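Local coordinates for protein putative PLP-dependent aminotransferase (Bacillus cereus ATCC 10987, PDB 3JU7) that probably acts as a pyridoxal phosphate-dependent aminotransferase of the DegT/DnrJ/EryC1/StrS family, at residues Glu3-Val15 with Leu350-Ile364. Sequence-based numbering, arbitrary orientation.
Sequences ENIPFLRASTVPV and LPLWEGMTKEIVEQI
Phe7 and Arg9 run alongside Pro351 and Trp353, the CA atoms of Phe7 and Pro351 being 4.8 Å apart. The two chains run in the same direction here, but no direct backbone hydrogen bond joins them. Segment 350-364 then makes a type II beta turn from Trp353 to Met356 and enters its helix, N-capped by Thr357.

Trp353 is the centre of the contact. Trp353 NE1 donates to Pro6 O at 2.9 Å, with the donor tilted 27° from the carbonyl plane. Phe7 O lies in the indole plane at the ring edge, 3.3 Å from Trp353 CD1. Arg9 CB makes a CH-pi contact over the five-membered ring of Trp353, 3.8 Å from its centroid. Arg9 CG is anti to the backbone N (chi1 -176°), which carries CD on to the six-membered ring. From the same segment as the indole, CE of the selenomethionine Met356 lies over the opposite face, toward its rim.

Ile5 fills the other end. Ile5 CG2 meets Trp353 CZ2 at 3.9 Å and also touches Pro351 and Ile364. Ile5 CD1 reaches the helix, 3.7 Å from Ile360 CG2.

Beyond Trp353 water takes over. One water joins Arg9 O to Glu354 N. A second bridges Arg9 NH1, Ser11 OG and Glu354 O. A third links Ser11 N to Glu354 OE2. Lys253 binds both Ser11 O and Glu354 OE2, so its charge probably offsets the closeness of these two acceptors. Nearby, Ala10 O and Thr12 OG1 hydrogen-bond to His29 and Tyr238 of the second subunit.

The N-terminal arm thus meets the C-terminal part through a mainly apolar half, where one hydrogen bond and CH-pi packing hold the indole, and a hydrated half, where waters and Lys253 serve the polar atoms.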
ATOM      1  N   GLU A   3      11.931 -30.655 -12.611  1.00 46.15           N
ATOM      2  CA  GLU A   3      12.191 -31.706 -11.592  1.00 47.44           C
ATOM      3  C   GLU A   3      11.026 -31.766 -10.585  1.00 46.85           C
ATOM      4  O   GLU A   3      10.255 -32.721 -10.599  1.00 49.88           O
ATOM      5  CB  GLU A   3      13.544 -31.474 -10.894  1.00 47.54           C
ATOM      6  N   ASN A   4      10.904 -30.767  -9.714  1.00 44.60           N
ATOM      7  CA  ASN A   4       9.749 -30.654  -8.820  1.00 41.48           C
ATOM      8  C   ASN A   4       8.704 -29.799  -9.510  1.00 38.16           C
ATOM      9  O   ASN A   4       9.044 -28.873 -10.240  1.00 37.76           O
ATOM     10  CB  ASN A   4      10.132 -30.007  -7.487  1.00 41.86           C
ATOM     11  N   ILE A   5       7.433 -30.115  -9.304  1.00 33.86           N
ATOM     12  CA  ILE A   5       6.362 -29.295  -9.825  1.00 30.54           C
ATOM     13  C   ILE A   5       5.995 -28.367  -8.667  1.00 30.31           C
ATOM     14  O   ILE A   5       5.470 -28.811  -7.652  1.00 31.54           O
ATOM     15  CB  ILE A   5       5.178 -30.138 -10.309  1.00 28.69           C
ATOM     16  CG1 ILE A   5       5.581 -30.962 -11.539  1.00 24.93           C
ATOM     17  CG2 ILE A   5       4.002 -29.239 -10.657  1.00 27.59           C
ATOM     18  CD1 ILE A   5       4.660 -32.194 -11.811  1.00 23.41           C
ATOM     19  N   PRO A   6       6.344 -27.086  -8.774  1.00 28.22           N
ATOM     20  CA  PRO A   6       6.061 -26.138  -7.699  1.00 30.21           C
ATOM     21  C   PRO A   6       4.630 -25.632  -7.750  1.00 29.09           C
ATOM     22  O   PRO A   6       3.996 -25.714  -8.803  1.00 28.19           O
ATOM     23  CB  PRO A   6       6.985 -24.994  -8.015  1.00 30.59           C
ATOM     24  CG  PRO A   6       7.040 -25.017  -9.523  1.00 29.53           C
ATOM     25  CD  PRO A   6       7.066 -26.456  -9.878  1.00 28.89           C
ATOM     26  N   PHE A   7       4.137 -25.093  -6.639  1.00 30.88           N
ATOM     27  CA  PHE A   7       2.716 -24.687  -6.569  1.00 31.47           C
ATOM     28  C   PHE A   7       2.465 -23.463  -7.430  1.00 33.93           C
ATOM     29  O   PHE A   7       1.503 -23.433  -8.189  1.00 35.07           O
ATOM     30  CB  PHE A   7       2.203 -24.444  -5.142  1.00 29.47           C
ATOM     31  CG  PHE A   7       0.774 -23.948  -5.094  1.00 27.28           C
ATOM     32  CD1 PHE A   7      -0.279 -24.813  -5.333  1.00 26.60           C
ATOM     33  CD2 PHE A   7       0.492 -22.601  -4.852  1.00 29.19           C
ATOM     34  CE1 PHE A   7      -1.593 -24.354  -5.318  1.00 25.66           C
ATOM     35  CE2 PHE A   7      -0.802 -22.140  -4.850  1.00 26.19           C
ATOM     36  CZ  PHE A   7      -1.856 -23.038  -5.073  1.00 26.29           C
ATOM     37  N   LEU A   8       3.326 -22.461  -7.306  1.00 35.71           N
ATOM     38  CA  LEU A   8       3.170 -21.273  -8.103  1.00 38.97           C
ATOM     39  C   LEU A   8       4.397 -21.026  -8.963  1.00 36.31           C
ATOM     40  O   LEU A   8       5.522 -21.296  -8.574  1.00 35.78           O
ATOM     41  CB  LEU A   8       2.818 -20.060  -7.232  1.00 43.24           C
ATOM     42  CG  LEU A   8       3.732 -19.559  -6.111  1.00 49.46           C
ATOM     43  CD1 LEU A   8       3.007 -18.397  -5.446  1.00 55.34           C
ATOM     44  CD2 LEU A   8       4.060 -20.609  -5.063  1.00 54.89           C
ATOM     45  N   ARG A   9       4.141 -20.585 -10.180  1.00 31.88           N
ATOM     46  CA  ARG A   9       5.178 -20.190 -11.070  1.00 29.83           C
ATOM     47  C   ARG A   9       4.620 -19.040 -11.889  1.00 27.20           C
ATOM     48  O   ARG A   9       4.087 -19.229 -12.983  1.00 25.26           O
ATOM     49  CB  ARG A   9       5.611 -21.340 -11.972  1.00 30.58           C
ATOM     50  CG  ARG A   9       6.789 -20.958 -12.880  1.00 37.47           C
ATOM     51  CD  ARG A   9       7.144 -22.022 -13.874  1.00 45.01           C
ATOM     52  NE  ARG A   9       8.448 -21.743 -14.470  1.00 50.82           N
ATOM     53  CZ  ARG A   9       8.673 -20.848 -15.429  1.00 51.43           C
ATOM     54  NH1 ARG A   9       7.685 -20.123 -15.937  1.00 49.91           N
ATOM     55  NH2 ARG A   9       9.903 -20.676 -15.888  1.00 57.54           N
ATOM     56  N   ALA A  10       4.731 -17.846 -11.316  1.00 25.85           N
ATOM     57  CA  ALA A  10       4.278 -16.649 -11.954  1.00 24.14           C
ATOM     58  C   ALA A  10       5.095 -16.384 -13.213  1.00 24.87           C
ATOM     59  O   ALA A  10       6.304 -16.674 -13.263  1.00 26.37           O
ATOM     60  CB  ALA A  10       4.377 -15.494 -10.993  1.00 22.45           C
ATOM     61  N   SER A  11       4.414 -15.870 -14.229  1.00 25.24           N
ATOM     62  CA  SER A  11       5.057 -15.287 -15.390  1.00 26.69           C
ATOM     63  C   SER A  11       4.351 -13.994 -15.803  1.00 25.78           C
ATOM     64  O   SER A  11       3.351 -14.032 -16.488  1.00 28.86           O
ATOM     65  CB  SER A  11       5.063 -16.261 -16.562  1.00 27.66           C
ATOM     66  OG  SER A  11       5.812 -17.420 -16.250  1.00 36.46           O
ATOM     67  N   THR A  12       4.882 -12.846 -15.393  1.00 23.94           N
ATOM     68  CA  THR A  12       4.333 -11.568 -15.812  1.00 23.11           C
ATOM     69  C   THR A  12       4.846 -11.304 -17.229  1.00 22.79           C
ATOM     70  O   THR A  12       5.817 -11.915 -17.671  1.00 25.40           O
ATOM     71  CB  THR A  12       4.768 -10.420 -14.868  1.00 24.31           C
ATOM     72  OG1 THR A  12       6.185 -10.264 -14.979  1.00 32.78           O
ATOM     73  CG2 THR A  12       4.404 -10.713 -13.382  1.00 16.98           C
ATOM     74  N   VAL A  13       4.231 -10.401 -17.963  1.00 21.82           N
ATOM     75  CA  VAL A  13       4.786 -10.078 -19.272  1.00 23.49           C
ATOM     76  C   VAL A  13       6.251  -9.573 -19.184  1.00 24.16           C
ATOM     77  O   VAL A  13       6.607  -8.822 -18.289  1.00 26.12           O
ATOM     78  CB  VAL A  13       3.909  -9.107 -20.043  1.00 23.16           C
ATOM     79  CG1 VAL A  13       2.553  -9.738 -20.201  1.00 19.14           C
ATOM     80  CG2 VAL A  13       3.822  -7.783 -19.340  1.00 22.15           C
ATOM     81  N   PRO A  14       7.109 -10.034 -20.092  1.00 22.72           N
ATOM     82  CA  PRO A  14       8.503  -9.646 -20.076  1.00 23.28           C
ATOM     83  C   PRO A  14       8.729  -8.171 -20.357  1.00 22.06           C
ATOM     84  O   PRO A  14       7.900  -7.548 -21.006  1.00 19.73           O
ATOM     85  CB  PRO A  14       9.111 -10.465 -21.236  1.00 23.03           C
ATOM     86  CG  PRO A  14       8.082 -11.360 -21.688  1.00 22.09           C
ATOM     87  CD  PRO A  14       6.783 -10.863 -21.259  1.00 20.87           C
ATOM     88  N   VAL A  15       9.888  -7.652 -19.954  1.00 22.96           N
ATOM     89  CA  VAL A  15      10.158  -6.216 -20.090  1.00 21.49           C
ATOM     90  C   VAL A  15       9.976  -5.673 -21.538  1.00 18.84           C
ATOM     91  O   VAL A  15       9.476  -4.564 -21.714  1.00 19.72           O
ATOM     92  CB  VAL A  15      11.541  -5.797 -19.517  1.00 23.82           C
ATOM     93  CG1 VAL A  15      12.715  -6.606 -20.176  1.00 18.97           C
ATOM     94  CG2 VAL A  15      11.709  -4.252 -19.643  1.00 21.91           C
ATOM     95  N   LEU A 350      -4.516 -27.525  -6.442  1.00 24.68           N
ATOM     96  CA  LEU A 350      -3.555 -28.231  -7.278  1.00 23.47           C
ATOM     97  C   LEU A 350      -2.872 -27.230  -8.185  1.00 25.86           C
ATOM     98  O   LEU A 350      -3.486 -26.247  -8.622  1.00 26.39           O
ATOM     99  CB  LEU A 350      -4.194 -29.356  -8.082  1.00 21.04           C
ATOM    100  CG  LEU A 350      -4.886 -30.475  -7.307  1.00 24.04           C
ATOM    101  CD1 LEU A 350      -5.584 -31.442  -8.268  1.00 19.86           C
ATOM    102  CD2 LEU A 350      -3.901 -31.228  -6.433  1.00 16.87           C
ATOM    103  N   PRO A 351      -1.596 -27.474  -8.484  1.00 25.44           N
ATOM    104  CA  PRO A 351      -0.902 -26.479  -9.253  1.00 26.23           C
ATOM    105  C   PRO A 351      -1.433 -26.303 -10.659  1.00 25.51           C
ATOM    106  O   PRO A 351      -1.819 -27.262 -11.338  1.00 25.22           O
ATOM    107  CB  PRO A 351       0.557 -26.964  -9.259  1.00 27.28           C
ATOM    108  CG  PRO A 351       0.570 -28.279  -8.663  1.00 25.32           C
ATOM    109  CD  PRO A 351      -0.688 -28.468  -7.900  1.00 26.67           C
ATOM    110  N   LEU A 352      -1.413 -25.050 -11.072  1.00 24.39           N
ATOM    111  CA  LEU A 352      -1.777 -24.633 -12.399  1.00 26.04           C
ATOM    112  C   LEU A 352      -1.022 -23.334 -12.628  1.00 26.07           C
ATOM    113  O   LEU A 352      -1.088 -22.465 -11.802  1.00 28.00           O
ATOM    114  CB  LEU A 352      -3.280 -24.413 -12.482  1.00 26.58           C
ATOM    115  CG  LEU A 352      -3.934 -24.227 -13.860  1.00 27.23           C
ATOM    116  CD1 LEU A 352      -5.459 -24.526 -13.760  1.00 25.25           C
ATOM    117  CD2 LEU A 352      -3.697 -22.855 -14.397  1.00 24.63           C
ATOM    118  N   TRP A 353      -0.243 -23.233 -13.700  1.00 25.46           N
ATOM    119  CA  TRP A 353       0.465 -21.999 -14.046  1.00 23.74           C
ATOM    120  C   TRP A 353       0.799 -22.023 -15.520  1.00 24.63           C
ATOM    121  O   TRP A 353       0.794 -23.094 -16.129  1.00 24.35           O
ATOM    122  CB  TRP A 353       1.756 -21.782 -13.237  1.00 22.92           C
ATOM    123  CG  TRP A 353       2.399 -23.014 -12.681  1.00 25.58           C
ATOM    124  CD1 TRP A 353       2.230 -23.515 -11.424  1.00 28.36           C
ATOM    125  CD2 TRP A 353       3.305 -23.899 -13.348  1.00 23.53           C
ATOM    126  NE1 TRP A 353       2.977 -24.647 -11.262  1.00 30.28           N
ATOM    127  CE2 TRP A 353       3.644 -24.911 -12.429  1.00 25.39           C
ATOM    128  CE3 TRP A 353       3.861 -23.934 -14.623  1.00 30.35           C
ATOM    129  CZ2 TRP A 353       4.513 -25.934 -12.744  1.00 27.06           C
ATOM    130  CZ3 TRP A 353       4.724 -24.944 -14.939  1.00 30.93           C
ATOM    131  CH2 TRP A 353       5.041 -25.939 -14.008  1.00 32.16           C
ATOM    132  N   GLU A 354       1.076 -20.835 -16.070  1.00 23.34           N
ATOM    133  CA  GLU A 354       1.382 -20.679 -17.482  1.00 25.56           C
ATOM    134  C   GLU A 354       2.608 -21.502 -17.782  1.00 25.24           C
ATOM    135  O   GLU A 354       3.611 -21.399 -17.085  1.00 29.01           O
ATOM    136  CB  GLU A 354       1.661 -19.211 -17.855  1.00 25.20           C
ATOM    137  CG  GLU A 354       0.450 -18.255 -17.717  1.00 29.40           C
ATOM    138  CD  GLU A 354       0.825 -16.800 -18.034  1.00 31.72           C
ATOM    139  OE1 GLU A 354       1.457 -16.574 -19.079  1.00 35.40           O
ATOM    140  OE2 GLU A 354       0.508 -15.883 -17.241  1.00 31.49           O
ATOM    141  N   GLY A 355       2.517 -22.332 -18.799  1.00 23.99           N
ATOM    142  CA  GLY A 355       3.621 -23.176 -19.185  1.00 23.90           C
ATOM    143  C   GLY A 355       3.376 -24.588 -18.775  1.00 24.07           C
ATOM    144  O   GLY A 355       4.019 -25.473 -19.286  1.00 26.56           O
HETATM  145  N   MSE A 356       2.451 -24.834 -17.858  1.00 26.19           N
HETATM  146  CA  MSE A 356       2.141 -26.226 -17.529  1.00 27.82           C
HETATM  147  C   MSE A 356       1.759 -27.048 -18.783  1.00 29.28           C
HETATM  148  O   MSE A 356       0.892 -26.645 -19.547  1.00 31.91           O
HETATM  149  CB  MSE A 356       1.029 -26.295 -16.505  1.00 28.02           C
HETATM  150  CG  MSE A 356       0.951 -27.665 -15.869  1.00 33.10           C
HETATM  151 SE   MSE A 356      -0.144 -27.592 -14.333  0.75 16.71          SE
HETATM  152  CE  MSE A 356       1.057 -26.784 -13.096  1.00 15.00           C
ATOM    153  N   THR A 357       2.415 -28.187 -18.996  1.00 28.54           N
ATOM    154  CA  THR A 357       2.129 -29.049 -20.154  1.00 28.47           C
ATOM    155  C   THR A 357       1.070 -30.096 -19.833  1.00 29.18           C
ATOM    156  O   THR A 357       0.871 -30.452 -18.664  1.00 26.66           O
ATOM    157  CB  THR A 357       3.383 -29.832 -20.566  1.00 28.89           C
ATOM    158  OG1 THR A 357       3.912 -30.471 -19.401  1.00 28.88           O
ATOM    159  CG2 THR A 357       4.471 -28.906 -21.180  1.00 21.86           C
ATOM    160  N   LYS A 358       0.418 -30.630 -20.864  1.00 29.57           N
ATOM    161  CA  LYS A 358      -0.578 -31.670 -20.633  1.00 30.80           C
ATOM    162  C   LYS A 358       0.026 -32.864 -19.896  1.00 31.09           C
ATOM    163  O   LYS A 358      -0.642 -33.511 -19.066  1.00 30.79           O
ATOM    164  CB  LYS A 358      -1.220 -32.128 -21.935  1.00 31.34           C
ATOM    165  CG  LYS A 358      -2.413 -33.042 -21.726  1.00 36.89           C
ATOM    166  CD  LYS A 358      -3.202 -33.279 -23.012  1.00 42.13           C
ATOM    167  CE  LYS A 358      -4.504 -34.041 -22.748  1.00 43.68           C
ATOM    168  NZ  LYS A 358      -5.488 -33.895 -23.871  1.00 42.57           N
ATOM    169  N   GLU A 359       1.287 -33.160 -20.182  1.00 31.55           N
ATOM    170  CA  GLU A 359       1.949 -34.272 -19.494  1.00 34.32           C
ATOM    171  C   GLU A 359       2.167 -33.945 -18.013  1.00 32.38           C
ATOM    172  O   GLU A 359       2.157 -34.845 -17.181  1.00 29.36           O
ATOM    173  CB  GLU A 359       3.252 -34.747 -20.191  1.00 35.42           C
ATOM    174  CG  GLU A 359       4.283 -33.656 -20.552  1.00 48.51           C
ATOM    175  CD  GLU A 359       4.066 -32.990 -21.940  1.00 58.44           C
ATOM    176  OE1 GLU A 359       3.136 -33.411 -22.675  1.00 61.28           O
ATOM    177  OE2 GLU A 359       4.838 -32.052 -22.294  1.00 62.32           O
ATOM    178  N   ILE A 360       2.317 -32.663 -17.672  1.00 33.26           N
ATOM    179  CA  ILE A 360       2.429 -32.292 -16.255  1.00 30.64           C
ATOM    180  C   ILE A 360       1.094 -32.476 -15.535  1.00 29.37           C
ATOM    181  O   ILE A 360       1.072 -33.077 -14.462  1.00 28.57           O
ATOM    182  CB  ILE A 360       3.018 -30.907 -16.058  1.00 31.20           C
ATOM    183  CG1 ILE A 360       4.489 -30.927 -16.475  1.00 31.74           C
ATOM    184  CG2 ILE A 360       2.919 -30.470 -14.594  1.00 27.37           C
ATOM    185  CD1 ILE A 360       5.092 -29.549 -16.609  1.00 32.94           C
ATOM    186  N   VAL A 361      -0.014 -32.026 -16.129  1.00 28.27           N
ATOM    187  CA  VAL A 361      -1.345 -32.270 -15.528  1.00 29.39           C
ATOM    188  C   VAL A 361      -1.557 -33.789 -15.288  1.00 29.28           C
ATOM    189  O   VAL A 361      -1.923 -34.214 -14.189  1.00 25.93           O
ATOM    190  CB  VAL A 361      -2.502 -31.715 -16.396  1.00 29.98           C
ATOM    191  CG1 VAL A 361      -3.827 -31.935 -15.724  1.00 27.21           C
ATOM    192  CG2 VAL A 361      -2.315 -30.229 -16.685  1.00 26.60           C
ATOM    193  N   GLU A 362      -1.286 -34.583 -16.323  1.00 30.67           N
ATOM    194  CA  GLU A 362      -1.378 -36.045 -16.251  1.00 31.90           C
ATOM    195  C   GLU A 362      -0.569 -36.641 -15.085  1.00 31.33           C
ATOM    196  O   GLU A 362      -1.115 -37.415 -14.308  1.00 29.19           O
ATOM    197  CB  GLU A 362      -0.989 -36.686 -17.587  1.00 32.33           C
ATOM    198  CG  GLU A 362      -1.064 -38.231 -17.610  1.00 39.76           C
ATOM    199  CD  GLU A 362      -0.948 -38.848 -19.009  1.00 42.46           C
ATOM    200  OE1 GLU A 362      -0.371 -38.244 -19.942  1.00 45.62           O
ATOM    201  OE2 GLU A 362      -1.439 -39.970 -19.169  1.00 50.59           O
ATOM    202  N   GLN A 363       0.710 -36.283 -14.956  1.00 31.02           N
ATOM    203  CA  GLN A 363       1.479 -36.671 -13.772  1.00 31.67           C
ATOM    204  C   GLN A 363       0.623 -36.459 -12.548  1.00 29.66           C
ATOM    205  O   GLN A 363       0.444 -37.358 -11.747  1.00 28.99           O
ATOM    206  CB  GLN A 363       2.721 -35.791 -13.554  1.00 34.31           C
ATOM    207  CG  GLN A 363       3.980 -36.070 -14.382  1.00 41.46           C
ATOM    208  CD  GLN A 363       5.227 -35.327 -13.826  1.00 53.05           C
ATOM    209  OE1 GLN A 363       5.462 -35.303 -12.606  1.00 63.16           O
ATOM    210  NE2 GLN A 363       6.028 -34.741 -14.721  1.00 47.62           N
ATOM    211  N   ILE A 364       0.105 -35.241 -12.415  1.00 29.66           N
ATOM    212  CA  ILE A 364      -0.568 -34.805 -11.201  1.00 28.23           C
ATOM    213  C   ILE A 364      -1.826 -35.618 -10.983  1.00 28.12           C
ATOM    214  O   ILE A 364      -2.009 -36.224  -9.935  1.00 27.50           O
ATOM    215  CB  ILE A 364      -0.875 -33.279 -11.247  1.00 29.08           C
ATOM    216  CG1 ILE A 364       0.435 -32.470 -11.162  1.00 28.48           C
ATOM    217  CG2 ILE A 364      -1.813 -32.855 -10.121  1.00 22.12           C
ATOM    218  CD1 ILE A 364       0.273 -30.962 -11.486  1.00 23.38           C
TER
HETATM  219  O   HOH W   1       1.568 -18.673 -14.135  1.00 25.11           O
HETATM  220  O   HOH W   2       4.933 -19.796 -15.305  1.00 25.79           O
HETATM  221  O   HOH W   3       1.362 -16.168 -14.723  1.00 22.58           O